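Local coordinates for protein nucleoside-diphosphate-sugar pyrophosphorylase (Vibrio cholerae, PDB 4EVW) that probably transfers a nucleotidyl group from a nucleoside triphosphate to a sugar phosphate, giving a nucleoside-diphosphate sugar and pyrophosphate, at residues Q30-H35 / D115-N120; S36-S39 / Y43-S46; S167-T172 / Y221-R226; I230-G233 / E237-D240. The protein carries 1 engineered substitution. One frame throughout, in Å; residues are numbered along the deposited sequence.

Contact 1 is the hub of the four and touches each of the others. Contacts 1 and 2 share helix 32-37, with centres about 10 Å apart. Contact 4 lies about 10 Å from contact 1, centre to centre. Strands 116-117 and 230-231 pair between them: C232 N probably donates to D115 O at 2.8 Å. Contact 3 is more remote, with its centre about 19 Å from that of contact 1 and 18 Å from that of contact 4. It still touches both, through I224 on R118 and T172 on F231. Contact 2 touches neither contact 3 nor contact 4. All four are packing between secondary-structure elements in what is probably a nucleotidyltransferase fold.

Contact 1. Residues Q30-H35 / D115-N120; sequences QTLFEH and DTFRPN
F117 lays one face of its ring against H35, on the flank of a helix that starts with a capping box. H35 CB makes the closest approach, in a CH-pi contact 3.7 Å from the centroid of the F117 ring and 15° off the ring normal. It sits somewhat toward the ring rim, near CE1 and CZ. The imidazole is not stacked on the phenyl ring. The two planes are inclined by 32°, with centroids 5.4 Å apart. The imidazole is held by a bond from H35 NE2 to A27 O. F241 also packs against both rings. The L32 and F117 side chains cross obliquely, with L32 CD2 4.0 Å from F117 CZ. The backbone atom L32 O lies near F117 CE1 as well. F117 therefore joins short strand 116-117 to the first turn of helix 32-37 by apolar packing. That turn is fixed by T31 and E34. T31 OG1 accepts from E34 N, and E34 OE1 accepts in return from T31 N. The same carboxylate oxygen also accepts from the T31 hydroxyl, so two donors hold it over the helix start. The donors come from different directions. T31 N lies well above the carboxylate plane, whereas T31 OG1 meets the anti lone pair of E34 OE1 at 2.6 Å.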
loop_
_atom_site.group_PDB
_atom_site.type_symbol
_atom_site.label_atom_id
_atom_site.label_comp_id
_atom_site.label_asym_id
_atom_site.label_seq_id
_atom_site.Cartn_x
_atom_site.Cartn_y
_atom_site.Cartn_z
ATOM N N GLN A 30 4.673 14.045 -15.785
ATOM C CA GLN A 30 5.252 13.707 -14.492
ATOM C C GLN A 30 5.449 12.206 -14.302
ATOM O O GLN A 30 4.830 11.394 -14.989
ATOM C CB GLN A 30 4.392 14.285 -13.362
ATOM C CG GLN A 30 2.964 13.783 -13.316
ATOM C CD GLN A 30 2.133 14.501 -12.264
ATOM O OE1 GLN A 30 0.999 14.114 -11.985
ATOM N NE2 GLN A 30 2.694 15.554 -11.681
ATOM N N THR A 31 6.324 11.851 -13.365
ATOM C CA THR A 31 6.633 10.456 -13.082
ATOM C C THR A 31 5.469 9.710 -12.454
ATOM O O THR A 31 4.592 10.311 -11.834
ATOM C CB THR A 31 7.848 10.333 -12.143
ATOM O OG1 THR A 31 7.556 10.976 -10.893
ATOM C CG2 THR A 31 9.075 10.985 -12.778
ATOM N N LEU A 32 5.455 8.393 -12.616
ATOM C CA LEU A 32 4.388 7.601 -12.034
ATOM C C LEU A 32 4.434 7.784 -10.514
ATOM O O LEU A 32 3.398 7.749 -9.850
ATOM C CB LEU A 32 4.534 6.128 -12.443
ATOM C CG LEU A 32 4.423 5.901 -13.962
ATOM C CD1 LEU A 32 4.379 4.406 -14.266
ATOM C CD2 LEU A 32 3.164 6.571 -14.491
ATOM N N PHE A 33 5.631 8.012 -9.971
ATOM C CA PHE A 33 5.778 8.239 -8.532
ATOM C C PHE A 33 4.920 9.436 -8.139
ATOM O O PHE A 33 4.167 9.386 -7.166
ATOM C CB PHE A 33 7.237 8.541 -8.175
ATOM C CG PHE A 33 7.433 8.993 -6.751
ATOM C CD1 PHE A 33 7.472 8.073 -5.708
ATOM C CD2 PHE A 33 7.583 10.344 -6.455
ATOM C CE1 PHE A 33 7.660 8.496 -4.393
ATOM C CE2 PHE A 33 7.769 10.774 -5.142
ATOM C CZ PHE A 33 7.809 9.847 -4.110
ATOM N N GLU A 34 5.035 10.513 -8.910
ATOM C CA GLU A 34 4.275 11.731 -8.643
ATOM C C GLU A 34 2.773 11.533 -8.823
ATOM O O GLU A 34 1.976 12.036 -8.028
ATOM C CB GLU A 34 4.771 12.860 -9.547
ATOM C CG GLU A 34 6.175 13.344 -9.205
ATOM C CD GLU A 34 6.797 14.141 -10.336
ATOM O OE1 GLU A 34 7.365 13.523 -11.263
ATOM O OE2 GLU A 34 6.704 15.386 -10.305
ATOM N N HIS A 35 2.384 10.816 -9.874
ATOM C CA HIS A 35 0.969 10.546 -10.114
ATOM C C HIS A 35 0.369 9.823 -8.912
ATOM O O HIS A 35 -0.749 10.118 -8.489
ATOM C CB HIS A 35 0.781 9.655 -11.341
ATOM C CG HIS A 35 0.880 10.383 -12.644
ATOM N ND1 HIS A 35 -0.030 11.343 -13.029
ATOM C CD2 HIS A 35 1.759 10.264 -13.665
ATOM C CE1 HIS A 35 0.283 11.784 -14.235
ATOM N NE2 HIS A 35 1.365 11.144 -14.643
ATOM N N ASP A 115 1.885 1.828 -7.586
ATOM C CA ASP A 115 1.267 1.345 -8.832
ATOM C C ASP A 115 -0.177 1.812 -8.971
ATOM O O ASP A 115 -0.838 1.508 -9.961
ATOM C CB ASP A 115 1.214 -0.186 -8.881
ATOM C CG ASP A 115 2.559 -0.833 -8.688
ATOM O OD1 ASP A 115 3.541 -0.365 -9.298
ATOM O OD2 ASP A 115 2.624 -1.829 -7.935
ATOM N N THR A 116 -0.662 2.540 -7.975
ATOM C CA THR A 116 -2.050 2.964 -7.971
ATOM C C THR A 116 -2.231 4.465 -7.831
ATOM O O THR A 116 -1.466 5.119 -7.123
ATOM C CB THR A 116 -2.782 2.282 -6.794
ATOM O OG1 THR A 116 -2.495 0.879 -6.809
ATOM C CG2 THR A 116 -4.282 2.488 -6.891
ATOM N N PHE A 117 -3.232 5.012 -8.522
ATOM C CA PHE A 117 -3.536 6.435 -8.394
ATOM C C PHE A 117 -4.958 6.552 -7.874
ATOM O O PHE A 117 -5.887 5.909 -8.381
ATOM C CB PHE A 117 -3.465 7.198 -9.720
ATOM C CG PHE A 117 -2.276 6.862 -10.554
ATOM C CD1 PHE A 117 -1.065 6.502 -9.967
ATOM C CD2 PHE A 117 -2.370 6.895 -11.938
ATOM C CE1 PHE A 117 0.035 6.172 -10.751
ATOM C CE2 PHE A 117 -1.281 6.571 -12.735
ATOM C CZ PHE A 117 -0.073 6.206 -12.141
ATOM N N ARG A 118 -5.115 7.386 -6.855
ATOM C CA ARG A 118 -6.414 7.626 -6.233
ATOM C C ARG A 118 -6.576 9.135 -6.191
ATOM O O ARG A 118 -6.362 9.763 -5.150
ATOM C CB ARG A 118 -6.419 7.044 -4.821
ATOM C CG ARG A 118 -6.602 5.535 -4.801
ATOM C CD ARG A 118 -8.075 5.169 -4.954
ATOM N NE ARG A 118 -8.833 5.558 -3.766
ATOM C CZ ARG A 118 -9.619 6.629 -3.689
ATOM N NH1 ARG A 118 -9.771 7.431 -4.741
ATOM N NH2 ARG A 118 -10.236 6.916 -2.550
ATOM N N PRO A 119 -6.964 9.741 -7.320
ATOM C CA PRO A 119 -7.124 11.198 -7.348
ATOM C C PRO A 119 -8.014 11.776 -6.245
ATOM O O PRO A 119 -9.068 11.225 -5.926
ATOM C CB PRO A 119 -7.727 11.464 -8.727
ATOM C CG PRO A 119 -7.368 10.264 -9.537
ATOM C CD PRO A 119 -7.472 9.126 -8.561
ATOM N N ASN A 120 -7.579 12.897 -5.678
ATOM C CA ASN A 120 -8.344 13.601 -4.653
ATOM C C ASN A 120 -8.728 12.746 -3.449
ATOM O O ASN A 120 -9.841 12.848 -2.931
ATOM C CB ASN A 120 -9.612 14.193 -5.286
ATOM C CG ASN A 120 -9.321 14.965 -6.567
ATOM O OD1 ASN A 120 -8.378 15.750 -6.629
ATOM N ND2 ASN A 120 -10.140 14.746 -7.595
#

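Contact 2. Residues S36-S39 / Y43-S46; sequences SVNS and YFAS
S36 O takes two bonds from S39, in the turn whose V37 and N38 meet the ring of F44. One donor is S39 OG, at 2.7 Å from S36 O. The other is S39 N, at 3.1 Å from the same oxygen. Both come from the same face of the carbonyl plane. The bond between S39 N and S36 O is of the 3-10 type, i to i+3. S39 OG also bonds to R118 N, and S36 OG bonds to T116 O. S36 of the helix and S39 of the following 3-10 turn thus tie this part of the chain to T116 and R118.

The contact across the segments is made by the end of the F44 ring. V37 O lies at the ring edge, near its plane, 3.5 Å from F44 CZ. N38 OD1 is also at the edge, 3.5 Å from F44 CE2. Two oxygens thus face the hydrogen-bearing rim, which is probably mildly favourable electrostatically. The N38 torsion chi1 is -94°, away from a staggered value, and it brings OD1 back to the ring. The amide and ring planes are 36° apart. V37 CG1 adds an apolar touch 3.9 Å from F44 CE1.

V37, N38 and F44 all touch L70 at the end of helix 59-70. V37 also packs on F49 and F51 of strand 49-54, an inner strand of the mixed sheet. Helix 32-37 and the F44 loop belong to the connection between the parallel neighbours 2-5 and 49-54, and here they pack beside helix 59-70.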
loop_
_atom_site.group_PDB
_atom_site.type_symbol
_atom_site.label_atom_id
_atom_site.label_comp_id
_atom_site.label_asym_id
_atom_site.label_seq_id
_atom_site.Cartn_x
_atom_site.Cartn_y
_atom_site.Cartn_z
ATOM N N SER A 36 1.112 8.868 -8.370
ATOM C CA SER A 36 0.618 8.108 -7.231
ATOM C C SER A 36 0.604 8.900 -5.928
ATOM O O SER A 36 -0.409 8.924 -5.229
ATOM C CB SER A 36 1.438 6.828 -7.041
ATOM O OG SER A 36 1.033 6.152 -5.861
ATOM N N VAL A 37 1.713 9.553 -5.600
ATOM C CA VAL A 37 1.780 10.312 -4.358
ATOM C C VAL A 37 0.842 11.514 -4.368
ATOM O O VAL A 37 0.331 11.911 -3.322
ATOM C CB VAL A 37 3.229 10.765 -4.060
ATOM C CG1 VAL A 37 3.281 11.572 -2.768
ATOM C CG2 VAL A 37 4.122 9.539 -3.935
ATOM N N ASN A 38 0.600 12.087 -5.545
ATOM C CA ASN A 38 -0.304 13.229 -5.630
ATOM C C ASN A 38 -1.725 12.875 -5.218
ATOM O O ASN A 38 -2.551 13.762 -4.984
ATOM C CB ASN A 38 -0.296 13.837 -7.033
ATOM C CG ASN A 38 0.685 14.978 -7.145
ATOM O OD1 ASN A 38 0.937 15.678 -6.165
ATOM N ND2 ASN A 38 1.238 15.184 -8.336
ATOM N N SER A 39 -2.007 11.578 -5.133
ATOM C CA SER A 39 -3.317 11.112 -4.690
ATOM C C SER A 39 -3.594 11.767 -3.346
ATOM O O SER A 39 -4.725 12.135 -3.037
ATOM C CB SER A 39 -3.313 9.594 -4.469
ATOM O OG SER A 39 -3.082 8.875 -5.668
ATOM N N TYR A 43 -3.012 16.102 1.927
ATOM C CA TYR A 43 -2.301 15.830 3.175
ATOM C C TYR A 43 -0.818 16.191 3.195
ATOM O O TYR A 43 -0.121 15.928 4.180
ATOM C CB TYR A 43 -2.488 14.354 3.510
ATOM C CG TYR A 43 -3.948 14.018 3.688
ATOM C CD1 TYR A 43 -4.618 14.362 4.863
ATOM C CD2 TYR A 43 -4.682 13.428 2.656
ATOM C CE1 TYR A 43 -5.988 14.136 5.007
ATOM C CE2 TYR A 43 -6.054 13.200 2.789
ATOM C CZ TYR A 43 -6.697 13.554 3.969
ATOM O OH TYR A 43 -8.046 13.325 4.109
ATOM N N PHE A 44 -0.340 16.811 2.120
ATOM C CA PHE A 44 1.068 17.186 2.024
ATOM C C PHE A 44 1.551 18.115 3.133
ATOM O O PHE A 44 2.702 18.044 3.555
ATOM C CB PHE A 44 1.347 17.853 0.670
ATOM C CG PHE A 44 1.353 16.901 -0.496
ATOM C CD1 PHE A 44 1.235 15.529 -0.298
ATOM C CD2 PHE A 44 1.517 17.380 -1.791
ATOM C CE1 PHE A 44 1.286 14.647 -1.374
ATOM C CE2 PHE A 44 1.567 16.508 -2.875
ATOM C CZ PHE A 44 1.452 15.138 -2.666
ATOM N N ALA A 45 0.673 18.992 3.603
ATOM C CA ALA A 45 1.061 19.955 4.629
ATOM C C ALA A 45 0.938 19.464 6.068
ATOM O O ALA A 45 1.610 19.974 6.959
ATOM C CB ALA A 45 0.227 21.227 4.462
ATOM N N SER A 46 0.111 18.448 6.279
ATOM C CA SER A 46 -0.198 17.963 7.622
ATOM C C SER A 46 0.205 16.567 8.055
ATOM O O SER A 46 0.334 16.293 9.252
ATOM C CB SER A 46 -1.710 18.032 7.802
ATOM O OG SER A 46 -2.335 17.098 6.923
#

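Contact 3. Residues S167-T172 / Y221-R226; sequences SDLCST and YHLIAR
The Y221 ring has L169 CD1 over the centre of one face and the backbone L223 N at its edge, in plane. The methyl stands 3.9 Å from the ring centroid, 12° off the normal, a CH-pi contact. Its closest ring atom is Y221 CE2, also 3.9 Å from L169 CD1. The two side chains cross at about a right angle. Y221 CG lies between its backbone N and carbonyl carbon (chi1 69°), and this turns one ring face onto L169 CD1. P149 of strand 146-149 touches both L169 and Y221.

Strands 169-172 and 219-223 belong to one mixed sheet. Both pair with strand 132-138, the first antiparallel and the second parallel. Their touching parts run 70° apart, and side chains rather than backbones bridge them.

The other branch of L169 meets L223 more loosely, with L169 CD2 4.4 Å from L223 CD1. At the far end T172 and I224 reach tip to tip, and T172 CG2 comes within 3.8 Å of I224 CD1. T172 OG1 bonds instead to E135 OE1. At the start of the segment, S167 OG accepts from L169 N at 3.0 Å in an ST turn.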
loop_
_atom_site.group_PDB
_atom_site.type_symbol
_atom_site.label_atom_id
_atom_site.label_comp_id
_atom_site.label_asym_id
_atom_site.label_seq_id
_atom_site.Cartn_x
_atom_site.Cartn_y
_atom_site.Cartn_z
ATOM N N SER A 167 -15.093 -13.020 -2.182
ATOM C CA SER A 167 -16.114 -11.981 -2.342
ATOM C C SER A 167 -15.838 -11.238 -3.636
ATOM O O SER A 167 -14.938 -11.609 -4.385
ATOM C CB SER A 167 -16.039 -10.969 -1.195
ATOM O OG SER A 167 -15.006 -10.024 -1.438
ATOM N N ASP A 168 -16.609 -10.191 -3.908
ATOM C CA ASP A 168 -16.338 -9.403 -5.099
ATOM C C ASP A 168 -15.912 -7.983 -4.722
ATOM O O ASP A 168 -16.021 -7.057 -5.523
ATOM C CB ASP A 168 -17.525 -9.403 -6.078
ATOM C CG ASP A 168 -18.805 -8.921 -5.457
ATOM O OD1 ASP A 168 -18.827 -8.722 -4.230
ATOM O OD2 ASP A 168 -19.793 -8.752 -6.204
ATOM N N LEU A 169 -15.420 -7.826 -3.494
ATOM C CA LEU A 169 -14.903 -6.542 -3.022
ATOM C C LEU A 169 -13.385 -6.696 -3.088
ATOM O O LEU A 169 -12.788 -7.393 -2.266
ATOM C CB LEU A 169 -15.335 -6.272 -1.581
ATOM C CG LEU A 169 -16.848 -6.191 -1.341
ATOM C CD1 LEU A 169 -17.127 -5.981 0.130
ATOM C CD2 LEU A 169 -17.432 -5.058 -2.166
ATOM N N CYS A 170 -12.768 -6.039 -4.065
ATOM C CA CYS A 170 -11.325 -6.138 -4.272
ATOM C C CYS A 170 -10.548 -4.943 -3.751
ATOM O O CYS A 170 -10.961 -3.795 -3.924
ATOM C CB CYS A 170 -11.042 -6.304 -5.762
ATOM S SG CYS A 170 -12.129 -7.518 -6.538
ATOM N N SER A 171 -9.402 -5.220 -3.137
ATOM C CA SER A 171 -8.564 -4.161 -2.589
ATOM C C SER A 171 -7.971 -3.243 -3.646
ATOM O O SER A 171 -7.515 -3.690 -4.702
ATOM C CB SER A 171 -7.422 -4.759 -1.756
ATOM O OG SER A 171 -6.520 -3.741 -1.354
ATOM N N THR A 172 -7.976 -1.948 -3.352
ATOM C CA THR A 172 -7.404 -0.955 -4.247
ATOM C C THR A 172 -5.913 -0.866 -3.937
ATOM O O THR A 172 -5.161 -0.216 -4.654
ATOM C CB THR A 172 -7.999 0.440 -4.001
ATOM O OG1 THR A 172 -7.667 0.862 -2.672
ATOM C CG2 THR A 172 -9.518 0.420 -4.162
ATOM N N TYR A 221 -14.452 -2.026 5.645
ATOM C CA TYR A 221 -14.038 -1.771 4.280
ATOM C C TYR A 221 -14.666 -0.452 3.915
ATOM O O TYR A 221 -15.587 0.021 4.589
ATOM C CB TYR A 221 -14.499 -2.870 3.302
ATOM C CG TYR A 221 -15.996 -2.968 3.035
ATOM C CD1 TYR A 221 -16.638 -2.098 2.150
ATOM C CD2 TYR A 221 -16.758 -3.967 3.639
ATOM C CE1 TYR A 221 -18.006 -2.232 1.867
ATOM C CE2 TYR A 221 -18.122 -4.111 3.364
ATOM C CZ TYR A 221 -18.738 -3.241 2.481
ATOM O OH TYR A 221 -20.078 -3.393 2.207
ATOM N N HIS A 222 -14.128 0.168 2.878
ATOM C CA HIS A 222 -14.678 1.411 2.378
ATOM C C HIS A 222 -14.732 1.246 0.875
ATOM O O HIS A 222 -13.701 1.124 0.212
ATOM C CB HIS A 222 -13.823 2.619 2.720
ATOM C CG HIS A 222 -14.389 3.896 2.184
ATOM N ND1 HIS A 222 -13.747 4.658 1.235
ATOM C CD2 HIS A 222 -15.582 4.500 2.410
ATOM C CE1 HIS A 222 -14.519 5.677 0.894
ATOM N NE2 HIS A 222 -15.636 5.602 1.592
ATOM N N LEU A 223 -15.947 1.233 0.344
ATOM C CA LEU A 223 -16.166 1.042 -1.081
ATOM C C LEU A 223 -16.055 2.315 -1.909
ATOM O O LEU A 223 -16.701 3.316 -1.605
ATOM C CB LEU A 223 -17.553 0.432 -1.296
ATOM C CG LEU A 223 -17.982 0.202 -2.746
ATOM C CD1 LEU A 223 -17.110 -0.878 -3.371
ATOM C CD2 LEU A 223 -19.448 -0.209 -2.786
ATOM N N ILE A 224 -15.226 2.284 -2.948
ATOM C CA ILE A 224 -15.108 3.442 -3.827
ATOM C C ILE A 224 -15.526 2.997 -5.218
ATOM O O ILE A 224 -15.625 1.796 -5.491
ATOM C CB ILE A 224 -13.669 4.031 -3.890
ATOM C CG1 ILE A 224 -12.705 3.040 -4.544
ATOM C CG2 ILE A 224 -13.202 4.417 -2.492
ATOM C CD1 ILE A 224 -11.343 3.644 -4.854
ATOM N N ALA A 225 -15.785 3.967 -6.088
ATOM C CA ALA A 225 -16.204 3.680 -7.456
ATOM C C ALA A 225 -14.991 3.370 -8.335
ATOM O O ALA A 225 -13.897 3.877 -8.100
ATOM C CB ALA A 225 -16.973 4.872 -8.016
ATOM N N ARG A 226 -15.192 2.544 -9.354
ATOM C CA ARG A 226 -14.104 2.161 -10.245
ATOM C C ARG A 226 -13.388 3.343 -10.893
ATOM O O ARG A 226 -12.180 3.285 -11.128
ATOM C CB ARG A 226 -14.624 1.225 -11.340
ATOM C CG ARG A 226 -13.527 0.693 -12.257
ATOM C CD ARG A 226 -12.517 -0.138 -11.475
ATOM N NE ARG A 226 -11.500 -0.744 -12.333
ATOM C CZ ARG A 226 -10.392 -0.132 -12.737
ATOM N NH1 ARG A 226 -10.138 1.117 -12.364
ATOM N NH2 ARG A 226 -9.531 -0.777 -13.516
#

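Contact 4. Residues I230-G233 / E237-D240; sequences IFCG and EYTD
E237 OE1 and G233 N make the one direct hydrogen bond between strand end 230-233 and helix segment 237-240. It is short, at 2.7 Å. G233 N meets the oxygen nearly along its C-O axis, and the N-H...O angle is 150°. The E237 chain is extended beyond CG, so the carboxylate lies alongside the backbone from F231 to G233. E237 CB and CG rest near F231 O, and E237 OE1 is 3.8 Å from F231 CB.

This bond is one half of the tight part, and C232 with Y238 is the other. The C232 sulfur is anti to the backbone N (chi1 -158°) and sits 3.6 Å from Y238 CA. It approaches the Y238 ring at the edge, 85° off the normal, as a sulfur-aromatic contact. L32 of helix 32-37 touches both residues, and the Y238 hydroxyl bonds to E26 O.

The water-bridged rim is looser. E237 is partly exposed, and a water donates to F231 O at 2.6 Å and to E237 O at 2.9 Å. It links two carbonyls that have no direct bond between them.

The arrangement is a tight strand-to-helix connection. Strand 230-231 leads into helix 235-243 after a three-residue turn, 232-234. An acidic side chain of the first helical turn accepts from G233 N, and weakly from V234 N, just ahead of the helix.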
loop_
_atom_site.group_PDB
_atom_site.type_symbol
_atom_site.label_atom_id
_atom_site.label_comp_id
_atom_site.label_asym_id
_atom_site.label_seq_id
_atom_site.Cartn_x
_atom_site.Cartn_y
_atom_site.Cartn_z
ATOM N N ILE A 230 -7.077 4.318 -10.512
ATOM C CA ILE A 230 -6.414 4.020 -11.778
ATOM C C ILE A 230 -5.229 3.126 -11.458
ATOM O O ILE A 230 -4.394 3.473 -10.624
ATOM C CB ILE A 230 -5.902 5.301 -12.466
ATOM C CG1 ILE A 230 -7.089 6.195 -12.835
ATOM C CG2 ILE A 230 -5.089 4.938 -13.714
ATOM C CD1 ILE A 230 -6.722 7.647 -13.034
ATOM N N PHE A 231 -5.170 1.969 -12.099
ATOM C CA PHE A 231 -4.070 1.043 -11.869
ATOM C C PHE A 231 -3.047 1.190 -12.982
ATOM O O PHE A 231 -3.398 1.267 -14.159
ATOM C CB PHE A 231 -4.590 -0.390 -11.815
ATOM C CG PHE A 231 -5.554 -0.638 -10.691
ATOM C CD1 PHE A 231 -5.118 -0.641 -9.371
ATOM C CD2 PHE A 231 -6.900 -0.858 -10.953
ATOM C CE1 PHE A 231 -6.015 -0.860 -8.326
ATOM C CE2 PHE A 231 -7.803 -1.077 -9.920
ATOM C CZ PHE A 231 -7.361 -1.079 -8.603
ATOM N N CYS A 232 -1.778 1.227 -12.597
ATOM C CA CYS A 232 -0.691 1.388 -13.548
ATOM C C CYS A 232 0.464 0.515 -13.055
ATOM O O CYS A 232 1.589 0.986 -12.906
ATOM C CB CYS A 232 -0.281 2.860 -13.574
ATOM S SG CYS A 232 0.568 3.385 -15.065
ATOM N N GLY A 233 0.166 -0.758 -12.807
ATOM C CA GLY A 233 1.169 -1.669 -12.283
ATOM C C GLY A 233 1.810 -2.669 -13.230
ATOM O O GLY A 233 2.759 -3.351 -12.845
ATOM N N GLU A 237 -1.001 -1.563 -18.689
ATOM C CA GLU A 237 -1.743 -0.502 -18.008
ATOM C C GLU A 237 -1.028 0.835 -18.178
ATOM O O GLU A 237 -1.669 1.879 -18.298
ATOM C CB GLU A 237 -1.897 -0.823 -16.518
ATOM C CG GLU A 237 -2.896 -1.928 -16.227
ATOM C CD GLU A 237 -2.845 -2.387 -14.787
ATOM O OE1 GLU A 237 -1.951 -1.926 -14.048
ATOM O OE2 GLU A 237 -3.690 -3.217 -14.395
ATOM N N TYR A 238 0.301 0.806 -18.177
ATOM C CA TYR A 238 1.085 2.024 -18.358
ATOM C C TYR A 238 0.838 2.555 -19.772
ATOM O O TYR A 238 0.703 3.763 -19.984
ATOM C CB TYR A 238 2.578 1.733 -18.137
ATOM C CG TYR A 238 3.509 2.866 -18.504
ATOM C CD1 TYR A 238 3.394 4.125 -17.906
ATOM C CD2 TYR A 238 4.514 2.680 -19.456
ATOM C CE1 TYR A 238 4.258 5.167 -18.251
ATOM C CE2 TYR A 238 5.378 3.711 -19.804
ATOM C CZ TYR A 238 5.248 4.950 -19.202
ATOM O OH TYR A 238 6.110 5.961 -19.556
ATOM N N THR A 239 0.775 1.643 -20.737
ATOM C CA THR A 239 0.517 2.017 -22.123
ATOM C C THR A 239 -0.875 2.638 -22.217
ATOM O O THR A 239 -1.058 3.673 -22.858
ATOM C CB THR A 239 0.592 0.786 -23.054
ATOM O OG1 THR A 239 1.932 0.280 -23.063
ATOM C CG2 THR A 239 0.186 1.153 -24.475
ATOM N N ASP A 240 -1.850 2.009 -21.565
ATOM C CA ASP A 240 -3.220 2.515 -21.576
ATOM C C ASP A 240 -3.296 3.896 -20.935
ATOM O O ASP A 240 -4.020 4.768 -21.413
ATOM C CB ASP A 240 -4.164 1.561 -20.836
ATOM C CG ASP A 240 -4.308 0.221 -21.533
ATOM O OD1 ASP A 240 -4.151 0.175 -22.771
ATOM O OD2 ASP A 240 -4.593 -0.783 -20.845
HETATM O O HOH W 1 -3.843 2.331 -16.477
#